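PDB 2XSU: catechol 1,2 dioxygenase from Acinetobacter radioresistens, which catalyses the iron(III)-dependent intradiol ring cleavage of catechol by dioxygen, giving cis,cis-muconate in the beta-ketoadipate pathway. Local coordinates for the interface of chains A and B. Coordinates in Å, arbitrary orientation; residue numbers count along the deposited sequence, not the author numbering. Chains: chain A/B, Catechol 1,2 dioxygenase.

The interface of chains A and B. Residues chain A 50-52, 56; chain B 31, 34.
B:Arg31 and A:Glu56 form a two-pronged salt bridge across the subunit boundary. The guanidinium turns its side to the carboxylate, B:Arg31 NH2 giving a nearly straight hydrogen bond to A:Glu56 OE1 (2.9 Å). B:Arg31 NE gives another to A:Glu56 OE2 (2.9 Å). Both oxygens are met on their syn sides, though somewhat out of the carboxylate plane; the two planes are twisted 28° apart and the side chains meet at about a right angle. The arginine leaves its helix with CG anti to the backbone N (chi1 179°), and a bend at chi2 (58°) leaves its NE/NH2 side facing A:Glu56 and its NH1/NH2 end facing A:Leu50 O.

That end clasps the backbone carbonyl. NH1 and NH2 of B:Arg31 both donate to A:Leu50 O, at 3.0 and 2.9 Å; the oxygen lies in the guanidinium plane, with NH1 on one of its lone pairs and NH2 tilted from the carbonyl plane. Within chain B, B:Arg31 NH1 also donates to the amide oxygen OE1 of B:Gln34 (2.9 Å), from above the amide plane, which probably steadies the guanidinium's rotation.

Apolar packing is slight: A:Leu50 and B:Gln34 meet tip to tip, A:Leu50 CD2 lying 4.0 Å from B:Gln34 CG.

In the fold, B:Arg31 and B:Gln34 project from helix 30-49 into the turn between A helices 30-49 and 54-69, with A:Glu56 in the first turn of the latter. The two-fold axis repeats this clasp, tying together the N-terminal helices of the homodimer.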
ATOM      1  N   LEU A  50      -7.395  -6.083 -18.421  1.00 13.68           N
ATOM      2  CA  LEU A  50      -7.748  -4.674 -18.549  1.00 13.96           C
ATOM      3  C   LEU A  50      -6.700  -3.861 -19.338  1.00 13.77           C
ATOM      4  O   LEU A  50      -6.811  -2.635 -19.452  1.00 14.24           O
ATOM      5  CB  LEU A  50      -8.010  -4.090 -17.135  1.00 14.07           C
ATOM      6  CG  LEU A  50      -9.389  -4.302 -16.521  1.00 15.14           C
ATOM      7  CD1 LEU A  50      -9.709  -5.739 -16.326  1.00 17.08           C
ATOM      8  CD2 LEU A  50      -9.466  -3.585 -15.179  1.00 14.69           C
ATOM      9  N   ASP A  51      -5.663  -4.569 -19.820  1.00 14.14           N
ATOM     10  CA  ASP A  51      -4.495  -3.982 -20.505  1.00 14.23           C
ATOM     11  C   ASP A  51      -3.965  -2.762 -19.744  1.00 13.62           C
ATOM     12  O   ASP A  51      -3.882  -1.632 -20.260  1.00 14.50           O
ATOM     13  CB  ASP A  51      -4.851  -3.643 -21.958  1.00 15.45           C
ATOM     14  CG  ASP A  51      -3.624  -3.316 -22.801  1.00 16.62           C
ATOM     15  OD1 ASP A  51      -2.487  -3.763 -22.469  1.00 16.62           O
ATOM     16  OD2 ASP A  51      -3.811  -2.619 -23.827  1.00 20.23           O
ATOM     17  N   ILE A  52      -3.654  -2.992 -18.467  1.00 12.60           N
ATOM     18  CA  ILE A  52      -3.158  -1.950 -17.576  1.00 12.89           C
ATOM     19  C   ILE A  52      -1.708  -1.616 -17.959  1.00 12.72           C
ATOM     20  O   ILE A  52      -0.843  -2.496 -18.025  1.00 14.42           O
ATOM     21  CB  ILE A  52      -3.293  -2.346 -16.083  1.00 12.43           C
ATOM     22  CG1 ILE A  52      -4.744  -2.797 -15.803  1.00 12.30           C
ATOM     23  CG2 ILE A  52      -2.892  -1.156 -15.185  1.00 12.48           C
ATOM     24  CD1 ILE A  52      -5.007  -3.158 -14.294  1.00 12.20           C
ATOM     25  N   GLU A  56      -0.051   3.395 -15.497  1.00 12.67           N
ATOM     26  CA  GLU A  56      -1.188   3.131 -14.596  1.00 12.48           C
ATOM     27  C   GLU A  56      -0.773   2.343 -13.341  1.00 11.94           C
ATOM     28  O   GLU A  56      -1.165   2.673 -12.223  1.00 12.11           O
ATOM     29  CB  GLU A  56      -2.298   2.394 -15.347  1.00 11.74           C
ATOM     30  CG  GLU A  56      -2.928   3.293 -16.402  1.00 13.94           C
ATOM     31  CD  GLU A  56      -3.953   2.592 -17.259  1.00 16.91           C
ATOM     32  OE1 GLU A  56      -3.704   1.461 -17.724  1.00 15.69           O
ATOM     33  OE2 GLU A  56      -5.029   3.188 -17.491  1.00 19.15           O
TER
ATOM     34  N   ARG B  31     -12.123   4.927 -16.064  1.00 14.43           N
ATOM     35  CA  ARG B  31     -10.984   3.984 -16.008  1.00 13.31           C
ATOM     36  C   ARG B  31     -10.672   3.589 -14.557  1.00 13.24           C
ATOM     37  O   ARG B  31     -10.503   2.388 -14.247  1.00 12.98           O
ATOM     38  CB  ARG B  31      -9.737   4.578 -16.688  1.00 13.93           C
ATOM     39  CG  ARG B  31      -8.504   3.631 -16.645  1.00 12.77           C
ATOM     40  CD  ARG B  31      -8.777   2.284 -17.300  1.00 12.67           C
ATOM     41  NE  ARG B  31      -7.504   1.605 -17.610  1.00 13.59           N
ATOM     42  CZ  ARG B  31      -7.375   0.386 -18.120  1.00 13.18           C
ATOM     43  NH1 ARG B  31      -8.443  -0.400 -18.372  1.00 13.83           N
ATOM     44  NH2 ARG B  31      -6.134  -0.044 -18.383  1.00 15.28           N
ATOM     45  N   GLN B  34     -13.447   1.293 -13.325  1.00 12.30           N
ATOM     46  CA  GLN B  34     -13.236  -0.037 -13.897  1.00 12.71           C
ATOM     47  C   GLN B  34     -12.152  -0.842 -13.137  1.00 12.29           C
ATOM     48  O   GLN B  34     -12.361  -1.998 -12.786  1.00 12.04           O
ATOM     49  CB  GLN B  34     -12.810   0.130 -15.374  1.00 13.72           C
ATOM     50  CG  GLN B  34     -12.590  -1.175 -16.079  1.00 15.42           C
ATOM     51  CD  GLN B  34     -11.869  -1.029 -17.421  1.00 14.94           C
ATOM     52  OE1 GLN B  34     -11.238  -0.017 -17.712  1.00 16.06           O
ATOM     53  NE2 GLN B  34     -11.962  -2.070 -18.233  1.00 19.10           N
TER